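Local coordinates for protein charybdin (Charybdis maritima, PDB 2B7U) that belongs to the ribosome-inactivating proteins of plants and has their mixed alpha-beta fold, a curved sheet packed against a bundle of helices, at residues F10-D15 against K29-S34; F58-T63 against I159-M164; V172-H177 against D197-W202; Q223-K228 against D234-F239. All blocks are in the same frame, centred on the assembly; numbering follows the deposited sequence. Where two conformers were deposited one is given.

Contact 1 of 4, residues F10-D15 against K29-S34; sequences FTVELD and KNLRRS
The last turn of helix 21-35 meets the ring of Phe10 from two directions. Over one face sits CB of Ser34, 4.1 Å from the ring centroid and 25° off the normal, a CH-pi contact displaced toward the rim of the ring. In the ring plane, at the edge, CD1 of Leu31 comes within 4.0 Å of CE1 of Phe10, and the two side chains cross at about a right angle. CE2 of Phe10 reaches the helix backbone as well, 3.7 Å from O of Ser34. The ring is put there by a chi1 of 65°, which sets CG between the backbone N and carbonyl carbon of Phe10 and turns the ring in over the helix. Leu31 reaches the strand with the end of its chain, and the same methyl that meets Phe10 also lies 4.1 Å from CG2 of Val12, so one CD1 touches two alternate residues of the strand. No hydrogen bond links the two segments; they are held by apolar packing, running antiparallel with axes 10.5 Å apart. Strand 7-15 is one of the two edge strands of the six-stranded mixed sheet, hydrogen-bonded to strand 56-64, whose Phe58 ring lies nearly parallel to that of Phe10 and also touches Leu31. Arg32 of the same helix is hydrogen-bonded to the carbonyls of Ala168 and Thr169 at the end of helix 151-170.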
# COMPACT_ATOMS: atom_id res chain seq x y z
N PHE A 10 5.47 -10.26 -10.33
CA PHE A 10 4.59 -11.37 -9.96
C PHE A 10 3.16 -10.87 -9.89
O PHE A 10 2.91 -9.64 -9.91
CB PHE A 10 5.03 -12.00 -8.62
CG PHE A 10 4.89 -11.09 -7.42
CD1 PHE A 10 3.70 -11.03 -6.72
CD2 PHE A 10 5.96 -10.30 -6.99
CE1 PHE A 10 3.54 -10.18 -5.65
CE2 PHE A 10 5.80 -9.45 -5.92
CZ PHE A 10 4.61 -9.40 -5.23
N THR A 11 2.23 -11.82 -9.83
CA THR A 11 0.81 -11.56 -9.69
C THR A 11 0.27 -12.37 -8.51
O THR A 11 0.61 -13.56 -8.35
CB THR A 11 0.02 -11.92 -10.98
OG1 THR A 11 0.52 -11.14 -12.09
CG2 THR A 11 -1.48 -11.66 -10.82
N VAL A 12 -0.53 -11.72 -7.68
CA VAL A 12 -1.27 -12.39 -6.60
C VAL A 12 -2.76 -12.17 -6.86
O VAL A 12 -3.16 -11.13 -7.35
CB VAL A 12 -0.88 -11.91 -5.16
CG1 VAL A 12 0.50 -12.44 -4.81
CG2 VAL A 12 -0.91 -10.37 -5.02
N GLU A 13 -3.58 -13.15 -6.48
CA GLU A 13 -5.00 -13.10 -6.78
C GLU A 13 -5.81 -13.48 -5.54
O GLU A 13 -5.48 -14.42 -4.83
CB GLU A 13 -5.30 -14.02 -7.96
CG GLU A 13 -6.77 -14.12 -8.33
CD GLU A 13 -7.02 -14.97 -9.57
OE1 GLU A 13 -6.03 -15.46 -10.19
OE2 GLU A 13 -8.21 -15.17 -9.93
N LEU A 14 -6.85 -12.71 -5.27
CA LEU A 14 -7.74 -12.98 -4.15
C LEU A 14 -9.20 -12.91 -4.58
O LEU A 14 -9.61 -11.94 -5.23
CB LEU A 14 -7.48 -11.99 -3.02
CG LEU A 14 -8.20 -12.25 -1.70
CD1 LEU A 14 -7.75 -13.55 -1.05
CD2 LEU A 14 -7.98 -11.10 -0.75
N ASP A 15 -9.98 -13.93 -4.24
CA ASP A 15 -11.42 -13.83 -4.41
C ASP A 15 -12.08 -13.32 -3.13
O ASP A 15 -11.84 -13.86 -2.06
CB ASP A 15 -12.08 -15.14 -4.83
CG ASP A 15 -13.52 -14.91 -5.30
OD1 ASP A 15 -14.45 -14.86 -4.47
OD2 ASP A 15 -13.75 -14.70 -6.52
N LYS A 29 0.02 -11.63 4.72
CA LYS A 29 1.29 -12.21 5.18
C LYS A 29 2.06 -12.79 3.99
O LYS A 29 3.25 -12.58 3.85
CB LYS A 29 1.03 -13.25 6.24
CG LYS A 29 0.64 -12.61 7.57
CD LYS A 29 0.09 -13.61 8.57
CE LYS A 29 1.13 -14.55 9.11
NZ LYS A 29 0.60 -15.57 10.06
N ASN A 30 1.35 -13.49 3.11
CA ASN A 30 2.00 -14.04 1.93
C ASN A 30 2.50 -12.95 0.99
O ASN A 30 3.56 -13.08 0.38
CB ASN A 30 1.06 -15.00 1.19
CG ASN A 30 0.80 -16.26 1.97
OD1 ASN A 30 1.58 -16.64 2.83
ND2 ASN A 30 -0.30 -16.94 1.66
N LEU A 31 1.74 -11.86 0.87
CA LEU A 31 2.13 -10.78 0.01
C LEU A 31 3.42 -10.11 0.52
O LEU A 31 4.31 -9.78 -0.25
CB LEU A 31 1.00 -9.77 -0.09
CG LEU A 31 1.27 -8.54 -0.94
CD1 LEU A 31 1.77 -8.91 -2.34
CD2 LEU A 31 0.06 -7.65 -1.02
N ARG A 32 3.52 -9.93 1.83
CA ARG A 32 4.76 -9.40 2.41
C ARG A 32 5.99 -10.26 2.09
O ARG A 32 7.06 -9.74 1.75
CB ARG A 32 4.60 -9.26 3.91
CG ARG A 32 3.67 -8.19 4.36
CD ARG A 32 3.34 -8.32 5.81
NE ARG A 32 2.44 -7.29 6.32
CZ ARG A 32 1.70 -7.45 7.43
NH1 ARG A 32 0.89 -6.49 7.84
NH2 ARG A 32 1.78 -8.57 8.15
N ARG A 33 5.82 -11.57 2.19
CA ARG A 33 6.89 -12.47 1.84
C ARG A 33 7.25 -12.36 0.35
O ARG A 33 8.43 -12.41 0.01
CB ARG A 33 6.46 -13.90 2.18
CG ARG A 33 7.49 -14.92 1.90
CD ARG A 33 6.83 -16.27 2.06
NE ARG A 33 7.49 -17.14 3.03
CZ ARG A 33 7.91 -18.37 2.80
NH1 ARG A 33 8.48 -19.06 3.78
NH2 ARG A 33 7.78 -18.94 1.60
N SER A 34 6.25 -12.23 -0.52
CA SER A 34 6.46 -12.13 -1.97
C SER A 34 7.20 -10.86 -2.32
O SER A 34 7.96 -10.83 -3.28
CB SER A 34 5.14 -12.15 -2.73
OG SER A 34 4.52 -13.43 -2.64

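Contact 2 of 4, residues F58-T63 against I159-M164; sequences FDLKLT and IVVSQM
Val161 fits its two methyls against two leucines that project from the same side of strand 56-64. Its chi1 of 169° turns CG1 anti to the backbone N and leaves CG2 anti to the carbonyl carbon, so that the branches part and each faces a different leucine. CG2 of Val161 meets CD1 of Leu62 at 4.0 Å, the two side chains reaching toward each other tip to tip. CG1 of Val161 is the partner of Leu60, 4.3 Å from its CD2. The leucines hold different conformations: Leu62 has CG beside its backbone N (chi1 -59°), whereas Leu60 has CG on the far side from its own N, and the two chains thereby offer their methyls to a single valine. In the fold of the ribosome-inactivating proteins this is where the long helix 151-170 passes through the middle of the molecule, with the large sheet on one side of it. All three touching residues are buried and the contact is purely apolar, with CA atoms of Leu62 and Val161 still 9.5 Å apart. Other faces of the helix have different partners: Ile159 packs on Leu120 and Ala124 of helix 117-124, and Ser162, whose side chain sets off away from the strand, has its hydroxyl hydrogen-bonded to that of Tyr117. Leu60 also touches Val12 of the neighbouring strand 7-15.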
# COMPACT_ATOMS: atom_id res chain seq x y z
N PHE A 58 4.15 -5.14 -9.28
CA PHE A 58 3.47 -6.42 -9.21
C PHE A 58 1.98 -6.16 -9.47
O PHE A 58 1.52 -5.03 -9.39
CB PHE A 58 3.66 -7.10 -7.86
CG PHE A 58 3.02 -6.40 -6.70
CD1 PHE A 58 1.81 -6.84 -6.19
CD2 PHE A 58 3.64 -5.31 -6.09
CE1 PHE A 58 1.23 -6.21 -5.08
CE2 PHE A 58 3.07 -4.67 -5.00
CZ PHE A 58 1.86 -5.12 -4.49
N ASP A 59 1.26 -7.22 -9.82
CA ASP A 59 -0.17 -7.11 -10.06
C ASP A 59 -0.99 -7.81 -8.98
O ASP A 59 -0.62 -8.88 -8.48
CB ASP A 59 -0.50 -7.74 -11.40
CG ASP A 59 -0.32 -6.80 -12.56
OD1 ASP A 59 0.02 -5.61 -12.37
OD2 ASP A 59 -0.58 -7.27 -13.70
N LEU A 60 -2.09 -7.16 -8.60
CA LEU A 60 -3.03 -7.65 -7.59
C LEU A 60 -4.36 -7.85 -8.30
O LEU A 60 -5.00 -6.89 -8.68
CB LEU A 60 -3.17 -6.64 -6.46
CG LEU A 60 -4.28 -6.87 -5.44
CD1 LEU A 60 -4.11 -8.19 -4.71
CD2 LEU A 60 -4.39 -5.67 -4.47
N LYS A 61 -4.76 -9.11 -8.47
CA LYS A 61 -6.00 -9.43 -9.17
C LYS A 61 -7.07 -9.73 -8.13
O LYS A 61 -6.89 -10.60 -7.26
CB LYS A 61 -5.79 -10.63 -10.09
CG LYS A 61 -6.95 -10.93 -11.03
CD LYS A 61 -6.41 -11.76 -12.21
CE LYS A 61 -7.46 -12.37 -13.07
NZ LYS A 61 -6.82 -13.35 -14.03
N LEU A 62 -8.18 -9.00 -8.20
CA LEU A 62 -9.26 -9.13 -7.23
C LEU A 62 -10.52 -9.54 -7.97
O LEU A 62 -10.87 -8.91 -8.95
CB LEU A 62 -9.51 -7.81 -6.52
CG LEU A 62 -8.33 -7.23 -5.74
CD1 LEU A 62 -8.72 -5.86 -5.16
CD2 LEU A 62 -7.86 -8.15 -4.67
N THR A 63 -11.18 -10.57 -7.47
CA THR A 63 -12.35 -11.11 -8.15
C THR A 63 -13.51 -11.22 -7.18
O THR A 63 -13.33 -11.56 -6.00
CB THR A 63 -12.03 -12.47 -8.74
OG1 THR A 63 -11.05 -12.34 -9.79
CG2 THR A 63 -13.24 -13.09 -9.29
N ILE A 159 -9.15 4.09 -3.23
CA ILE A 159 -8.85 4.32 -1.82
C ILE A 159 -9.06 3.02 -1.02
O ILE A 159 -8.23 2.64 -0.21
CB ILE A 159 -9.71 5.44 -1.21
CG1 ILE A 159 -9.34 6.76 -1.85
CG2 ILE A 159 -9.52 5.50 0.28
CD1 ILE A 159 -10.31 7.86 -1.64
N VAL A 160 -10.18 2.34 -1.26
CA VAL A 160 -10.45 1.11 -0.54
C VAL A 160 -9.36 0.07 -0.82
O VAL A 160 -8.82 -0.57 0.10
CB VAL A 160 -11.87 0.56 -0.89
CG1 VAL A 160 -12.05 -0.81 -0.34
CG2 VAL A 160 -12.92 1.51 -0.36
N VAL A 161 -9.00 -0.12 -2.09
CA VAL A 161 -7.95 -1.07 -2.41
C VAL A 161 -6.59 -0.66 -1.80
O VAL A 161 -5.88 -1.47 -1.19
CB VAL A 161 -7.82 -1.24 -3.92
CG1 VAL A 161 -6.56 -2.02 -4.26
CG2 VAL A 161 -9.08 -1.89 -4.49
N SER A 162 -6.24 0.61 -1.92
CA SER A 162 -4.98 1.10 -1.34
C SER A 162 -4.94 0.86 0.17
O SER A 162 -3.91 0.43 0.70
CB SER A 162 -4.78 2.57 -1.65
OG SER A 162 -3.49 2.99 -1.23
N GLN A 163 -6.03 1.17 0.88
CA GLN A 163 -6.06 1.00 2.32
C GLN A 163 -5.98 -0.47 2.69
O GLN A 163 -5.16 -0.89 3.52
CB GLN A 163 -7.28 1.65 2.93
CG GLN A 163 -7.29 3.16 2.88
CD GLN A 163 -6.31 3.75 3.86
OE1 GLN A 163 -6.02 3.15 4.89
NE2 GLN A 163 -5.76 4.92 3.53
N MET A 164 -6.82 -1.28 2.08
CA MET A 164 -6.92 -2.66 2.52
C MET A 164 -5.82 -3.58 2.05
O MET A 164 -5.66 -4.67 2.61
CB MET A 164 -8.30 -3.23 2.15
CG MET A 164 -9.40 -2.46 2.78
SD MET A 164 -11.08 -3.13 2.51
CE MET A 164 -11.06 -4.54 3.61

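Contact 3 of 4, residues V172-H177 against D197-W202; sequences VDIANH and DLEKNW
Asp173, in the first turn of helix 172-180, touches Leu198 through its methylene: CB of Asp173 lies 4.3 Å from CD1 of Leu198. Its carboxylate is engaged by another partner, OD1 being hydrogen-bonded to N4 of a bound MES molecule, probably from the crystallisation liquor. Ile174 comes next and has more surface buried here than any other residue of the two segments. Its CG1 is 4.1 Å from the same CD1 of Leu198, and the two side chains slide past each other in opposite directions. With CG1 beside the backbone N (chi1 -62°) and the chain extended to CD1, Ile174 goes on past Leu198 to reach Glu199. There CD1 of Ile174 packs 3.6 Å from CG of Glu199 and 3.5 Å from its OE2, so a methyl touches both the stem and the carboxylate of a buried acid, the two chains crossing obliquely. The contact thus joins two of the consecutive helices that form the helical part of a ribosome-inactivating protein, helix 172-180 and the C-terminal part of helix 192-199, where the chain then turns through a type I beta turn from Glu199 to Trp202. Glu199 keeps CG beside its own N and runs straight from there, and its OE1 accepts a hydrogen bond from NE2 of Gln163 in helix 151-170. That bond gives the buried carboxylate a polar partner and would limit its rotation while Ile174 borders OE2. Around the pair, Met194 touches both Asp173 and Ile174, and Trp193 lies against both Asp173 and Leu198.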
# COMPACT_ATOMS: atom_id res chain seq x y z
N VAL A 172 1.23 -3.66 10.67
CA VAL A 172 0.61 -4.74 11.42
C VAL A 172 -0.76 -4.37 11.98
O VAL A 172 -1.71 -5.14 11.85
CB VAL A 172 1.57 -5.19 12.57
CG1 VAL A 172 0.90 -6.22 13.49
CG2 VAL A 172 2.88 -5.74 11.95
N ASP A 173 -0.85 -3.20 12.60
CA ASP A 173 -2.08 -2.81 13.33
C ASP A 173 -3.22 -2.53 12.35
O ASP A 173 -4.40 -2.72 12.69
CB ASP A 173 -1.83 -1.58 14.20
CG ASP A 173 -0.91 -1.87 15.36
OD1 ASP A 173 -1.27 -2.75 16.17
OD2 ASP A 173 0.16 -1.24 15.45
N ILE A 174 -2.87 -2.07 11.15
CA ILE A 174 -3.86 -1.79 10.10
C ILE A 174 -4.40 -3.10 9.54
O ILE A 174 -5.64 -3.28 9.44
CB ILE A 174 -3.29 -0.85 9.01
CG1 ILE A 174 -2.93 0.50 9.64
CG2 ILE A 174 -4.32 -0.62 7.92
CD1 ILE A 174 -2.36 1.52 8.70
N ALA A 175 -3.51 -4.05 9.20
CA ALA A 175 -3.94 -5.38 8.78
C ALA A 175 -4.85 -6.02 9.82
O ALA A 175 -5.90 -6.58 9.47
CB ALA A 175 -2.79 -6.29 8.51
N ASN A 176 -4.47 -5.93 11.08
CA ASN A 176 -5.29 -6.50 12.18
C ASN A 176 -6.66 -5.86 12.21
O ASN A 176 -7.69 -6.55 12.33
CB ASN A 176 -4.61 -6.33 13.54
CG ASN A 176 -3.43 -7.26 13.74
OD1 ASN A 176 -3.28 -8.24 13.01
ND2 ASN A 176 -2.61 -6.97 14.75
N HIS A 177 -6.68 -4.53 12.11
CA HIS A 177 -7.92 -3.80 12.23
C HIS A 177 -8.89 -4.22 11.15
O HIS A 177 -10.09 -4.42 11.40
CB HIS A 177 -7.68 -2.29 12.12
CG HIS A 177 -8.94 -1.50 12.19
ND1 HIS A 177 -9.63 -1.31 13.37
CD2 HIS A 177 -9.65 -0.86 11.24
CE1 HIS A 177 -10.71 -0.59 13.13
NE2 HIS A 177 -10.75 -0.30 11.85
N ASP A 197 -0.65 8.75 12.50
CA ASP A 197 0.56 8.32 13.17
C ASP A 197 1.29 7.26 12.34
O ASP A 197 2.52 7.22 12.33
CB ASP A 197 0.30 7.75 14.57
CG ASP A 197 -0.49 8.69 15.46
OD1 ASP A 197 -1.09 9.69 14.96
OD2 ASP A 197 -0.57 8.38 16.66
N LEU A 198 0.53 6.38 11.69
CA LEU A 198 1.15 5.31 10.91
C LEU A 198 1.29 5.64 9.44
O LEU A 198 2.40 5.83 8.95
CB LEU A 198 0.37 4.00 11.07
CG LEU A 198 0.30 3.46 12.50
CD1 LEU A 198 -0.42 2.12 12.52
CD2 LEU A 198 1.69 3.31 13.11
N GLU A 199 0.16 5.72 8.72
CA GLU A 199 0.21 5.81 7.25
C GLU A 199 1.06 6.96 6.77
O GLU A 199 1.85 6.79 5.85
CB GLU A 199 -1.18 5.86 6.64
CG GLU A 199 -1.98 4.61 6.91
CD GLU A 199 -3.33 4.57 6.25
OE1 GLU A 199 -3.69 5.54 5.52
OE2 GLU A 199 -4.04 3.56 6.46
N LYS A 200 0.90 8.12 7.38
CA LYS A 200 1.64 9.30 6.93
C LYS A 200 3.13 9.23 7.20
O LYS A 200 3.88 10.03 6.63
CB LYS A 200 1.02 10.57 7.50
CG LYS A 200 -0.34 11.04 6.90
CD LYS A 200 -1.08 10.04 6.03
CE LYS A 200 -0.60 10.04 4.58
NZ LYS A 200 -0.61 8.66 3.96
N ASN A 201 3.54 8.29 8.05
CA ASN A 201 4.93 8.22 8.54
C ASN A 201 5.68 6.98 8.05
O ASN A 201 6.80 6.71 8.51
CB ASN A 201 4.94 8.23 10.06
CG ASN A 201 4.57 9.58 10.63
OD1 ASN A 201 3.80 9.69 11.61
ND2 ASN A 201 5.11 10.63 10.04
N TRP A 202 5.07 6.16 7.20
CA TRP A 202 5.74 4.92 6.76
C TRP A 202 7.11 5.18 6.15
O TRP A 202 8.05 4.46 6.44
CB TRP A 202 4.90 4.15 5.74
CG TRP A 202 5.48 2.81 5.32
CD1 TRP A 202 5.68 1.73 6.11
CD2 TRP A 202 5.93 2.47 4.02
NE1 TRP A 202 6.22 0.69 5.36
CE2 TRP A 202 6.36 1.12 4.07
CE3 TRP A 202 5.97 3.15 2.79
CZ2 TRP A 202 6.82 0.44 2.94
CZ3 TRP A 202 6.43 2.46 1.66
CH2 TRP A 202 6.84 1.13 1.75

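Contact 4 of 4, residues Q223-K228 against D234-F239; sequences QTIYGK and DELLNF
Leu236 and Phe239, one helical turn apart, meet Ile225 of the hairpin strand. The side chain of Leu236 crosses that of Ile225 at about a right angle, and the two CD1 methyls come to 3.6 Å. A chi1 of -172° puts CG of Leu236 opposite its backbone N and carries the branch round to the hairpin, although the residue does not aim at it from the start. Leu236 also touches Phe220 and Ile230 of strand 228-230. Phe239 follows, its N hydrogen-bonded to O of Leu236. Its ring takes CD1 of Ile225 squarely over one face, 4.1 Å from the centroid and 3° off the normal, a nearly perpendicular CH-pi contact. CG2 of the same isoleucine lies 3.7 Å from CE2 of Phe239, so Ile225 holds the ring with both of its branches. At the ring edge, near its plane, NZ of Lys228 stands 4.2 Å from CZ of Phe239. The lysine chain is bent at its last two torsions, and outside the two segments its NZ makes a salt bridge to O3S of a bound MES. Leu198 of helix 192-199 touches both Ile225 and Phe239. The first segment belongs to a beta hairpin with a two-residue loop: strands 223-225 and 228-230 are joined by a type I' turn from Ile225 to Lys228, whose Tyr226 and Gly227 both have positive phi, and the short helix 233-237 folds back over it.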
# COMPACT_ATOMS: atom_id res chain seq x y z
N GLN A 223 9.48 8.48 19.10
CA GLN A 223 8.29 8.85 18.36
C GLN A 223 7.08 8.57 19.24
O GLN A 223 7.12 7.70 20.09
CB GLN A 223 8.20 8.02 17.09
CG GLN A 223 9.43 8.14 16.22
CD GLN A 223 9.58 9.49 15.60
OE1 GLN A 223 8.64 10.00 14.98
NE2 GLN A 223 10.74 10.11 15.78
N THR A 224 6.00 9.31 19.02
CA THR A 224 4.76 9.03 19.73
C THR A 224 3.77 8.44 18.74
O THR A 224 3.48 9.04 17.69
CB THR A 224 4.23 10.32 20.36
OG1 THR A 224 5.19 10.81 21.30
CG2 THR A 224 2.93 10.04 21.08
N ILE A 225 3.19 7.29 19.10
CA ILE A 225 2.19 6.58 18.28
C ILE A 225 1.06 6.14 19.20
O ILE A 225 1.32 5.54 20.24
CB ILE A 225 2.77 5.34 17.58
CG1 ILE A 225 3.89 5.76 16.62
CG2 ILE A 225 1.67 4.57 16.84
CD1 ILE A 225 4.62 4.61 15.94
N TYR A 226 -0.18 6.44 18.81
CA TYR A 226 -1.37 6.11 19.61
C TYR A 226 -1.18 6.56 21.06
O TYR A 226 -1.56 5.85 21.99
CB TYR A 226 -1.62 4.60 19.58
CG TYR A 226 -3.03 4.13 19.90
CD1 TYR A 226 -3.27 2.80 20.24
CD2 TYR A 226 -4.12 4.98 19.83
CE1 TYR A 226 -4.55 2.35 20.51
CE2 TYR A 226 -5.41 4.53 20.11
CZ TYR A 226 -5.61 3.21 20.44
OH TYR A 226 -6.91 2.77 20.73
N GLY A 227 -0.61 7.74 21.25
CA GLY A 227 -0.42 8.32 22.57
C GLY A 227 0.65 7.69 23.44
O GLY A 227 0.78 8.03 24.62
N LYS A 228 1.46 6.80 22.86
CA LYS A 228 2.51 6.09 23.58
C LYS A 228 3.87 6.47 23.01
O LYS A 228 4.00 6.60 21.79
CB LYS A 228 2.35 4.60 23.42
CG LYS A 228 1.07 4.03 23.96
CD LYS A 228 0.88 2.55 23.53
CE LYS A 228 2.16 1.67 23.60
NZ LYS A 228 2.88 1.43 22.27
N ASP A 234 13.99 -0.66 17.44
CA ASP A 234 13.42 -2.00 17.59
C ASP A 234 11.92 -1.95 17.89
O ASP A 234 11.13 -2.70 17.31
CB ASP A 234 14.12 -2.77 18.71
CG ASP A 234 13.61 -4.19 18.84
OD1 ASP A 234 13.56 -4.72 19.97
OD2 ASP A 234 13.25 -4.79 17.80
N GLU A 235 11.52 -1.05 18.78
CA GLU A 235 10.12 -0.93 19.15
C GLU A 235 9.32 -0.38 17.99
O GLU A 235 8.18 -0.77 17.77
CB GLU A 235 9.94 -0.02 20.35
CG GLU A 235 10.45 -0.56 21.64
CD GLU A 235 10.45 0.53 22.69
OE1 GLU A 235 9.56 0.52 23.57
OE2 GLU A 235 11.33 1.41 22.62
N LEU A 236 9.92 0.54 17.23
CA LEU A 236 9.21 1.10 16.07
C LEU A 236 8.98 0.03 15.00
O LEU A 236 7.90 -0.05 14.37
CB LEU A 236 9.98 2.29 15.54
CG LEU A 236 9.29 3.12 14.46
CD1 LEU A 236 7.97 3.75 14.98
CD2 LEU A 236 10.20 4.16 13.96
N LEU A 237 10.00 -0.80 14.79
CA LEU A 237 9.94 -1.85 13.77
C LEU A 237 8.76 -2.82 13.98
O LEU A 237 8.19 -3.34 13.03
CB LEU A 237 11.28 -2.61 13.70
CG LEU A 237 11.36 -3.72 12.65
CD1 LEU A 237 11.06 -3.19 11.23
CD2 LEU A 237 12.73 -4.41 12.72
N ASN A 238 8.38 -3.02 15.25
CA ASN A 238 7.26 -3.90 15.61
C ASN A 238 5.95 -3.45 14.98
O ASN A 238 5.03 -4.28 14.77
CB ASN A 238 7.10 -3.94 17.12
CG ASN A 238 8.14 -4.81 17.83
OD1 ASN A 238 8.28 -4.71 19.06
ND2 ASN A 238 8.87 -5.68 17.10
N PHE A 239 5.83 -2.16 14.67
CA PHE A 239 4.62 -1.65 13.99
C PHE A 239 4.58 -1.97 12.50
O PHE A 239 3.49 -1.98 11.91
CB PHE A 239 4.52 -0.12 14.14
CG PHE A 239 4.17 0.31 15.53
CD1 PHE A 239 5.16 0.42 16.50
CD2 PHE A 239 2.85 0.59 15.88
CE1 PHE A 239 4.85 0.82 17.81
CE2 PHE A 239 2.54 1.01 17.19
CZ PHE A 239 3.56 1.11 18.14

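How the contacts relate
Contacts 1 and 2 share the large sheet: strands 7-15 and 56-64 are neighbours in it, paired by bonds such as Val12 O to Lys61 N at 2.8 Å, and the contact centres lie 11 Å apart. Between contacts 2 and 3, centres 16 Å apart, the Gln163-Glu199 bond ties helix 151-170 to helix 192-199. Contacts 3 and 4, also with centres 11 Å apart, adjoin where Asp197 OD2 lies 2.9 Å from Tyr226 N and Val172 N lies 3.1 Å from Phe239 O. Each has a residue bound to MES, Asp173 by a hydrogen bond and Lys228 by a salt bridge. Contacts 2 and 4 do not touch, their nearest atoms being about 12 Å apart.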